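Local atomic coordinates of probable glucarate dehydratase (Mycobacterium smegmatis str. MC2 155, PDB entry 3VDG), a protein that probably dehydrates glucarate or a related acid sugar, as a metal-dependent member of the enolase superfamily. Residues V310-Y319 and G337-N345; G349-A360 and V393-V403. All blocks are in the same frame, centred on the assembly; numbering follows the deposited sequence.

Interaction 1 of 2, residues V310-Y319 and G337-N345; sequences VQVVLSDHHY and GLGLSMHSN. With FMT (formic acid), chain B.
His343 and Asp316 meet past the C-terminal ends of two neighbouring parallel strands, 312-315 and 339-342. Five backbone hydrogen bonds zip the pair, from Gly339 N to Gln311 O through to His343 N on Ser315 O. Ser341 O is gripped twice, by Ser315 N and by Ser315 OG, the latter at 2.8 Å; OG stands between the backbone N and carbonyl carbon (chi1 62°), which turns it to that oxygen.

Followed outward, His343 CB lies 3.6 Å from Ser315 O, and CG comes 4.0 Å from Tyr319 OH, which sits over one face of the imidazole. ND1 donates to the anti lone pair of Asp316 OD2 at 2.6 Å, within the ring plane, while CE1 passes 3.4 Å from the same oxygen. CD2 faces the formate, whose O2 is 3.7 Å away. At the tip, NE2 gives an almost straight bond (178°) to the same O2 at 2.7 Å. The formate, probably from the crystallisation liquor, is also bound by Asn246.

With both nitrogens engaged, the ring's rotation is fixed. Asp316 is held too: its OD1 accepts from His318 N, an N-cap bond, and from His318 ND1 at 2.9 Å. Leu314 lies close to the sodium bound by Asp244, Glu269 and Asn292. A His-carboxylate pair after barrel strands six and seven is consistent with active sites of the mandelate racemase and glucarate dehydratase branches of the enolase superfamily.

Interaction 2 of 2, residues G349-A360 and V393-V403; sequences GISLAAMVHLAA and VQVPATPGLGV
Helix 349-360 runs beside an irregular segment, 393-403, that leaves a short strand after Gln394 and loops back to the helix. Their CA atoms approach to 6.1 Å at Val356 and Val395, and to 6.2 Å at Ala353 and Leu401. Gly400 and Gly402, both with positive phi, lie on the returning limb.

His357 reaches across between the two limbs: CG anti to the carbonyl carbon (chi1 -78°) carries its ring off the helix, and NE2 donates to Leu401 O at 2.8 Å. The oxygen lies near the ring plane, but the donor stands 51° out of the carbonyl plane and the N-H...O angle is a bent 135°. Pro396 CD packs against NE2, and Val395 CG2 approaches ND1 at 3.7 Å.

Leu401 spreads its branches: CD1 rests on Ala354 CA and CD2 touches Ile350 CG2 at 4.0 Å. Ala353 CB is shared by Leu401 and Val403. Val356 divides its methyls, CG1 facing Val395 and CG2 meeting Val393 CB at 4.0 Å, while Ala360 CB packs on Val395. Small and branched aliphatic groups supply most of the contact, and a single angled hydrogen bond gives the buried imidazole a polar tie to the loop.

How the interactions relate
The two interactions come in series along the chain, with centres 18 Å apart, and both belong to the enolase C-terminal domain. Interaction 1 joins two consecutive parallel strands of the barrel; the chain then passes from strand 339-342 into helix 349-360, which interaction 2 covers with the segment following strand 392-394, which joins the same mixed sheet antiparallel beside strand 166-174. They also touch directly. His318 NE2 probably hydrogen-bonds Ser351 OG at 2.5 Å, His317 packs on Ala354 and Met355, and Met342 SD lies against Met355 CB. The helix therefore packs against Met342 and its neighbours on one side and takes the 393-403 loop on another.

Interaction 1 of 2, residues V310-Y319 and G337-N345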
loop_
_atom_site.group_PDB
_atom_site.type_symbol
_atom_site.label_atom_id
_atom_site.label_comp_id
_atom_site.label_asym_id
_atom_site.label_seq_id
_atom_site.Cartn_x
_atom_site.Cartn_y
_atom_site.Cartn_z
ATOM N N VAL A 310 -5.870 10.246 -17.060
ATOM C CA VAL A 310 -6.738 10.754 -15.989
ATOM C C VAL A 310 -5.929 11.427 -14.899
ATOM O O VAL A 310 -4.734 11.134 -14.713
ATOM C CB VAL A 310 -7.592 9.651 -15.320
ATOM C CG1 VAL A 310 -8.595 9.065 -16.304
ATOM C CG2 VAL A 310 -6.707 8.573 -14.701
ATOM N N GLN A 311 -6.598 12.318 -14.180
ATOM C CA GLN A 311 -5.978 13.071 -13.112
ATOM C C GLN A 311 -6.540 12.654 -11.753
ATOM O O GLN A 311 -5.937 12.953 -10.722
ATOM C CB GLN A 311 -6.183 14.572 -13.351
ATOM C CG GLN A 311 -5.380 15.098 -14.543
ATOM C CD GLN A 311 -5.975 14.678 -15.875
ATOM O OE1 GLN A 311 -7.131 15.005 -16.179
ATOM N NE2 GLN A 311 -5.193 13.945 -16.681
ATOM N N VAL A 312 -7.691 11.974 -11.759
ATOM C CA VAL A 312 -8.360 11.514 -10.523
ATOM C C VAL A 312 -8.836 10.065 -10.714
ATOM O O VAL A 312 -9.430 9.741 -11.741
ATOM C CB VAL A 312 -9.585 12.394 -10.181
ATOM C CG1 VAL A 312 -10.323 11.839 -8.975
ATOM C CG2 VAL A 312 -9.198 13.863 -9.938
ATOM N N VAL A 313 -8.557 9.184 -9.754
ATOM C CA VAL A 313 -9.041 7.792 -9.845
ATOM C C VAL A 313 -10.130 7.602 -8.784
ATOM O O VAL A 313 -9.988 8.053 -7.645
ATOM C CB VAL A 313 -7.907 6.765 -9.618
ATOM C CG1 VAL A 313 -8.463 5.335 -9.645
ATOM C CG2 VAL A 313 -6.840 6.913 -10.699
ATOM N N LEU A 314 -11.240 6.986 -9.145
ATOM C CA LEU A 314 -12.258 6.714 -8.140
ATOM C C LEU A 314 -12.021 5.353 -7.537
ATOM O O LEU A 314 -12.070 4.360 -8.232
ATOM C CB LEU A 314 -13.667 6.804 -8.715
ATOM C CG LEU A 314 -14.388 8.150 -8.666
ATOM C CD1 LEU A 314 -13.681 9.176 -9.523
ATOM C CD2 LEU A 314 -15.840 8.010 -9.114
ATOM N N SER A 315 -11.710 5.304 -6.242
ATOM C CA SER A 315 -11.522 4.006 -5.604
ATOM C C SER A 315 -12.872 3.289 -5.504
ATOM O O SER A 315 -13.927 3.918 -5.536
ATOM C CB SER A 315 -10.952 4.183 -4.197
ATOM O OG SER A 315 -11.879 4.918 -3.385
ATOM N N ASP A 316 -12.831 1.974 -5.353
ATOM C CA ASP A 316 -14.024 1.201 -5.016
ATOM C C ASP A 316 -13.560 -0.137 -4.462
ATOM O O ASP A 316 -13.075 -0.990 -5.219
ATOM C CB ASP A 316 -14.907 0.980 -6.255
ATOM C CG ASP A 316 -16.218 0.312 -5.912
ATOM O OD1 ASP A 316 -16.227 -0.484 -4.943
ATOM O OD2 ASP A 316 -17.234 0.568 -6.606
ATOM N N HIS A 317 -13.695 -0.339 -3.151
ATOM C CA HIS A 317 -13.131 -1.560 -2.548
ATOM C C HIS A 317 -13.806 -2.810 -3.032
ATOM O O HIS A 317 -13.263 -3.901 -2.887
ATOM C CB HIS A 317 -13.149 -1.503 -1.015
ATOM C CG HIS A 317 -14.510 -1.691 -0.399
ATOM N ND1 HIS A 317 -15.336 -0.664 -0.138
ATOM C CD2 HIS A 317 -15.160 -2.847 0.057
ATOM C CE1 HIS A 317 -16.459 -1.130 0.423
ATOM N NE2 HIS A 317 -16.347 -2.472 0.536
ATOM N N HIS A 318 -14.992 -2.678 -3.620
ATOM C CA HIS A 318 -15.742 -3.865 -4.075
ATOM C C HIS A 318 -15.122 -4.498 -5.284
ATOM O O HIS A 318 -15.274 -5.710 -5.508
ATOM C CB HIS A 318 -17.205 -3.523 -4.370
ATOM C CG HIS A 318 -17.950 -2.940 -3.194
ATOM N ND1 HIS A 318 -18.031 -1.594 -2.964
ATOM C CD2 HIS A 318 -18.675 -3.556 -2.176
ATOM C CE1 HIS A 318 -18.780 -1.377 -1.862
ATOM N NE2 HIS A 318 -19.171 -2.571 -1.379
ATOM N N TYR A 319 -14.423 -3.718 -6.104
ATOM C CA TYR A 319 -13.760 -4.348 -7.261
ATOM C C TYR A 319 -12.234 -4.212 -7.320
ATOM O O TYR A 319 -11.587 -4.898 -8.118
ATOM C CB TYR A 319 -14.446 -4.000 -8.603
ATOM C CG TYR A 319 -14.460 -2.536 -8.997
ATOM C CD1 TYR A 319 -15.640 -1.805 -8.961
ATOM C CD2 TYR A 319 -13.301 -1.893 -9.405
ATOM C CE1 TYR A 319 -15.674 -0.472 -9.336
ATOM C CE2 TYR A 319 -13.321 -0.549 -9.770
ATOM C CZ TYR A 319 -14.517 0.152 -9.734
ATOM O OH TYR A 319 -14.551 1.494 -10.091
ATOM N N GLY A 337 0.878 11.315 -8.345
ATOM C CA GLY A 337 0.264 12.634 -8.514
ATOM C C GLY A 337 -1.171 12.620 -8.999
ATOM O O GLY A 337 -1.629 13.582 -9.627
ATOM N N LEU A 338 -1.900 11.551 -8.685
ATOM C CA LEU A 338 -3.315 11.442 -9.055
ATOM C C LEU A 338 -4.208 11.739 -7.857
ATOM O O LEU A 338 -3.898 11.332 -6.726
ATOM C CB LEU A 338 -3.604 10.012 -9.527
ATOM C CG LEU A 338 -2.783 9.499 -10.717
ATOM C CD1 LEU A 338 -3.102 8.031 -10.979
ATOM C CD2 LEU A 338 -3.061 10.341 -11.951
ATOM N N GLY A 339 -5.324 12.422 -8.087
ATOM C CA GLY A 339 -6.286 12.654 -7.011
ATOM C C GLY A 339 -7.062 11.364 -6.755
ATOM O O GLY A 339 -7.014 10.422 -7.558
ATOM N N LEU A 340 -7.784 11.317 -5.642
ATOM C CA LEU A 340 -8.484 10.077 -5.245
ATOM C C LEU A 340 -9.882 10.395 -4.766
ATOM O O LEU A 340 -10.071 11.252 -3.905
ATOM C CB LEU A 340 -7.730 9.360 -4.122
ATOM C CG LEU A 340 -8.355 8.018 -3.682
ATOM C CD1 LEU A 340 -8.130 6.966 -4.765
ATOM C CD2 LEU A 340 -7.725 7.567 -2.370
ATOM N N SER A 341 -10.866 9.706 -5.325
ATOM C CA SER A 341 -12.239 9.879 -4.883
ATOM C C SER A 341 -12.780 8.467 -4.642
ATOM O O SER A 341 -11.992 7.511 -4.532
ATOM C CB SER A 341 -13.029 10.643 -5.969
ATOM O OG SER A 341 -14.353 10.963 -5.539
ATOM N N MET A 342 -14.097 8.316 -4.560
ATOM C CA MET A 342 -14.683 6.979 -4.390
ATOM C C MET A 342 -15.984 6.801 -5.177
ATOM O O MET A 342 -16.881 7.655 -5.139
ATOM C CB MET A 342 -14.912 6.653 -2.906
ATOM C CG MET A 342 -15.336 5.210 -2.656
ATOM S SD MET A 342 -15.686 4.857 -0.908
ATOM C CE MET A 342 -14.086 5.146 -0.144
ATOM N N HIS A 343 -16.063 5.668 -5.871
ATOM C CA HIS A 343 -17.175 5.267 -6.723
ATOM C C HIS A 343 -18.085 4.394 -5.919
ATOM O O HIS A 343 -17.657 3.740 -4.966
ATOM C CB HIS A 343 -16.599 4.453 -7.900
ATOM C CG HIS A 343 -17.628 3.661 -8.688
ATOM N ND1 HIS A 343 -17.936 2.361 -8.399
ATOM C CD2 HIS A 343 -18.420 4.016 -9.782
ATOM C CE1 HIS A 343 -18.876 1.920 -9.265
ATOM N NE2 HIS A 343 -19.171 2.931 -10.111
ATOM N N SER A 344 -19.353 4.353 -6.291
ATOM C CA SER A 344 -20.288 3.473 -5.599
ATOM C C SER A 344 -21.295 2.865 -6.565
ATOM O O SER A 344 -21.474 3.358 -7.684
ATOM C CB SER A 344 -20.992 4.193 -4.444
ATOM O OG SER A 344 -22.163 4.823 -4.865
ATOM N N ASN A 345 -21.891 1.760 -6.148
ATOM C CA ASN A 345 -23.044 1.188 -6.829
ATOM C C ASN A 345 -24.116 1.011 -5.771
ATOM O O ASN A 345 -23.826 1.103 -4.574
ATOM C CB ASN A 345 -22.694 -0.172 -7.414
ATOM C CG ASN A 345 -21.858 -0.071 -8.685
ATOM O OD1 ASN A 345 -20.734 -0.558 -8.729
ATOM N ND2 ASN A 345 -22.404 0.567 -9.720
HETATM C C FMT B . -21.337 3.827 -12.887
HETATM O O1 FMT B . -20.536 4.724 -13.129
HETATM O O2 FMT B . -20.957 2.755 -12.181
HETATM O O HOH W 1 -3.729 14.797 -10.980
HETATM O O HOH W 2 -17.914 1.606 -3.153
#

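Interaction 2 of 2, residues G349-A360 and V393-V403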
loop_
_atom_site.group_PDB
_atom_site.type_symbol
_atom_site.label_atom_id
_atom_site.label_comp_id
_atom_site.label_asym_id
_atom_site.label_seq_id
_atom_site.Cartn_x
_atom_site.Cartn_y
_atom_site.Cartn_z
ATOM N N GLY A 349 -25.801 -1.295 4.175
ATOM C CA GLY A 349 -25.040 -0.754 5.308
ATOM C C GLY A 349 -23.678 -1.374 5.627
ATOM O O GLY A 349 -22.823 -0.731 6.258
ATOM N N ILE A 350 -23.477 -2.616 5.216
ATOM C CA ILE A 350 -22.173 -3.261 5.373
ATOM C C ILE A 350 -21.156 -2.562 4.469
ATOM O O ILE A 350 -20.076 -2.132 4.921
ATOM C CB ILE A 350 -22.264 -4.762 5.036
ATOM C CG1 ILE A 350 -23.209 -5.475 6.019
ATOM C CG2 ILE A 350 -20.860 -5.375 5.025
ATOM C CD1 ILE A 350 -23.624 -6.876 5.585
ATOM N N SER A 351 -21.497 -2.434 3.184
ATOM C CA SER A 351 -20.658 -1.655 2.268
ATOM C C SER A 351 -20.459 -0.239 2.790
ATOM O O SER A 351 -19.361 0.320 2.708
ATOM C CB SER A 351 -21.282 -1.603 0.862
ATOM O OG SER A 351 -21.113 -2.847 0.187
ATOM N N LEU A 352 -21.523 0.372 3.306
ATOM C CA LEU A 352 -21.375 1.763 3.728
ATOM C C LEU A 352 -20.355 1.841 4.877
ATOM O O LEU A 352 -19.469 2.708 4.891
ATOM C CB LEU A 352 -22.720 2.366 4.155
ATOM C CG LEU A 352 -22.655 3.829 4.630
ATOM C CD1 LEU A 352 -22.090 4.751 3.551
ATOM C CD2 LEU A 352 -24.036 4.305 5.063
ATOM N N ALA A 353 -20.466 0.932 5.840
ATOM C CA ALA A 353 -19.523 0.957 6.966
ATOM C C ALA A 353 -18.093 0.779 6.452
ATOM O O ALA A 353 -17.166 1.466 6.894
ATOM C CB ALA A 353 -19.865 -0.134 7.979
ATOM N N ALA A 354 -17.903 -0.162 5.533
ATOM C CA ALA A 354 -16.561 -0.425 5.033
ATOM C C ALA A 354 -15.996 0.803 4.292
ATOM O O ALA A 354 -14.824 1.145 4.458
ATOM C CB ALA A 354 -16.573 -1.656 4.139
ATOM N N MET A 355 -16.834 1.452 3.482
ATOM C CA MET A 355 -16.466 2.665 2.757
ATOM C C MET A 355 -16.064 3.753 3.753
ATOM O O MET A 355 -15.097 4.471 3.547
ATOM C CB MET A 355 -17.650 3.170 1.879
ATOM C CG MET A 355 -18.072 2.242 0.720
ATOM S SD MET A 355 -19.761 2.556 0.100
ATOM C CE MET A 355 -19.472 4.088 -0.793
ATOM N N VAL A 356 -16.808 3.876 4.846
ATOM C CA VAL A 356 -16.533 4.935 5.805
ATOM C C VAL A 356 -15.194 4.675 6.530
ATOM O O VAL A 356 -14.381 5.570 6.655
ATOM C CB VAL A 356 -17.694 5.106 6.814
ATOM C CG1 VAL A 356 -17.256 5.982 7.986
ATOM C CG2 VAL A 356 -18.927 5.675 6.107
ATOM N N HIS A 357 -14.945 3.447 6.974
ATOM C CA HIS A 357 -13.658 3.164 7.634
ATOM C C HIS A 357 -12.488 3.392 6.705
ATOM O O HIS A 357 -11.462 3.947 7.105
ATOM C CB HIS A 357 -13.610 1.743 8.195
ATOM C CG HIS A 357 -14.350 1.576 9.500
ATOM N ND1 HIS A 357 -13.841 1.986 10.684
ATOM C CD2 HIS A 357 -15.590 1.001 9.781
ATOM C CE1 HIS A 357 -14.722 1.705 11.671
ATOM N NE2 HIS A 357 -15.787 1.093 11.118
ATOM N N LEU A 358 -12.624 2.955 5.462
ATOM C CA LEU A 358 -11.591 3.165 4.451
ATOM C C LEU A 358 -11.313 4.655 4.222
ATOM O O LEU A 358 -10.177 5.110 4.337
ATOM C CB LEU A 358 -12.002 2.489 3.131
ATOM C CG LEU A 358 -11.104 2.765 1.913
ATOM C CD1 LEU A 358 -9.662 2.300 2.181
ATOM C CD2 LEU A 358 -11.683 2.087 0.662
ATOM N N ALA A 359 -12.351 5.423 3.917
ATOM C CA ALA A 359 -12.157 6.848 3.652
ATOM C C ALA A 359 -11.629 7.586 4.893
ATOM O O ALA A 359 -10.832 8.496 4.770
ATOM C CB ALA A 359 -13.457 7.470 3.188
ATOM N N ALA A 360 -12.079 7.196 6.085
ATOM C CA ALA A 360 -11.608 7.857 7.299
ATOM C C ALA A 360 -10.089 7.721 7.462
ATOM O O ALA A 360 -9.435 8.646 7.957
ATOM C CB ALA A 360 -12.330 7.311 8.519
ATOM N N VAL A 393 -20.778 11.063 7.394
ATOM C CA VAL A 393 -21.046 9.958 8.317
ATOM C C VAL A 393 -19.859 9.870 9.281
ATOM O O VAL A 393 -18.714 9.799 8.838
ATOM C CB VAL A 393 -21.158 8.601 7.586
ATOM C CG1 VAL A 393 -21.462 7.476 8.585
ATOM C CG2 VAL A 393 -22.213 8.673 6.482
ATOM N N GLN A 394 -20.123 9.900 10.564
ATOM C CA GLN A 394 -19.086 9.785 11.555
ATOM C C GLN A 394 -18.467 8.373 11.523
ATOM O O GLN A 394 -19.184 7.448 11.426
ATOM C CB GLN A 394 -19.662 10.096 12.923
ATOM C CG GLN A 394 -18.621 10.063 14.002
ATOM C CD GLN A 394 -18.985 10.873 15.242
ATOM O OE1 GLN A 394 -20.056 10.713 15.818
ATOM N NE2 GLN A 394 -18.072 11.741 15.657
ATOM N N VAL A 395 -17.163 8.242 11.596
ATOM C CA VAL A 395 -16.555 6.908 11.556
ATOM C C VAL A 395 -16.884 6.196 12.879
ATOM O O VAL A 395 -16.714 6.787 13.936
ATOM C CB VAL A 395 -15.036 6.969 11.245
ATOM C CG1 VAL A 395 -14.269 7.742 12.299
ATOM C CG2 VAL A 395 -14.454 5.570 11.090
ATOM N N PRO A 396 -17.412 4.956 12.821
ATOM C CA PRO A 396 -17.697 4.243 14.075
ATOM C C PRO A 396 -16.408 4.020 14.875
ATOM O O PRO A 396 -15.355 3.746 14.286
ATOM C CB PRO A 396 -18.255 2.891 13.599
ATOM C CG PRO A 396 -18.825 3.178 12.235
ATOM C CD PRO A 396 -17.897 4.214 11.635
ATOM N N ALA A 397 -16.491 4.130 16.200
ATOM C CA ALA A 397 -15.312 3.994 17.070
ATOM C C ALA A 397 -15.302 2.628 17.752
ATOM O O ALA A 397 -14.342 2.272 18.443
ATOM C CB ALA A 397 -15.298 5.119 18.122
ATOM N N THR A 398 -16.360 1.852 17.540
ATOM C CA THR A 398 -16.499 0.545 18.166
ATOM C C THR A 398 -15.571 -0.480 17.488
ATOM O O THR A 398 -15.065 -0.222 16.403
ATOM C CB THR A 398 -17.955 0.052 18.036
ATOM O OG1 THR A 398 -18.351 0.163 16.664
ATOM C CG2 THR A 398 -18.895 0.922 18.863
ATOM N N PRO A 399 -15.378 -1.659 18.114
ATOM C CA PRO A 399 -14.580 -2.738 17.514
ATOM C C PRO A 399 -15.183 -3.238 16.212
ATOM O O PRO A 399 -16.397 -3.329 16.079
ATOM C CB PRO A 399 -14.653 -3.860 18.559
ATOM C CG PRO A 399 -14.854 -3.137 19.861
ATOM C CD PRO A 399 -15.769 -1.970 19.497
ATOM N N GLY A 400 -14.330 -3.583 15.260
ATOM C CA GLY A 400 -14.798 -4.158 13.986
ATOM C C GLY A 400 -15.353 -3.130 13.015
ATOM O O GLY A 400 -14.987 -1.935 13.049
ATOM N N LEU A 401 -16.238 -3.597 12.133
ATOM C CA LEU A 401 -16.840 -2.729 11.114
ATOM C C LEU A 401 -17.802 -1.740 11.759
ATOM O O LEU A 401 -17.986 -0.623 11.283
ATOM C CB LEU A 401 -17.548 -3.591 10.063
ATOM C CG LEU A 401 -17.602 -3.230 8.582
ATOM C CD1 LEU A 401 -16.253 -2.768 8.040
ATOM C CD2 LEU A 401 -18.105 -4.452 7.821
ATOM N N GLY A 402 -18.403 -2.141 12.875
ATOM C CA GLY A 402 -19.269 -1.217 13.619
ATOM C C GLY A 402 -20.751 -1.366 13.290
ATOM O O GLY A 402 -21.563 -0.584 13.754
ATOM N N VAL A 403 -21.103 -2.356 12.478
ATOM C CA VAL A 403 -22.513 -2.635 12.194
ATOM C C VAL A 403 -22.728 -4.125 12.414
ATOM O O VAL A 403 -21.777 -4.905 12.295
ATOM C CB VAL A 403 -22.915 -2.258 10.747
ATOM C CG1 VAL A 403 -22.878 -0.746 10.565
ATOM C CG2 VAL A 403 -21.990 -2.931 9.739
#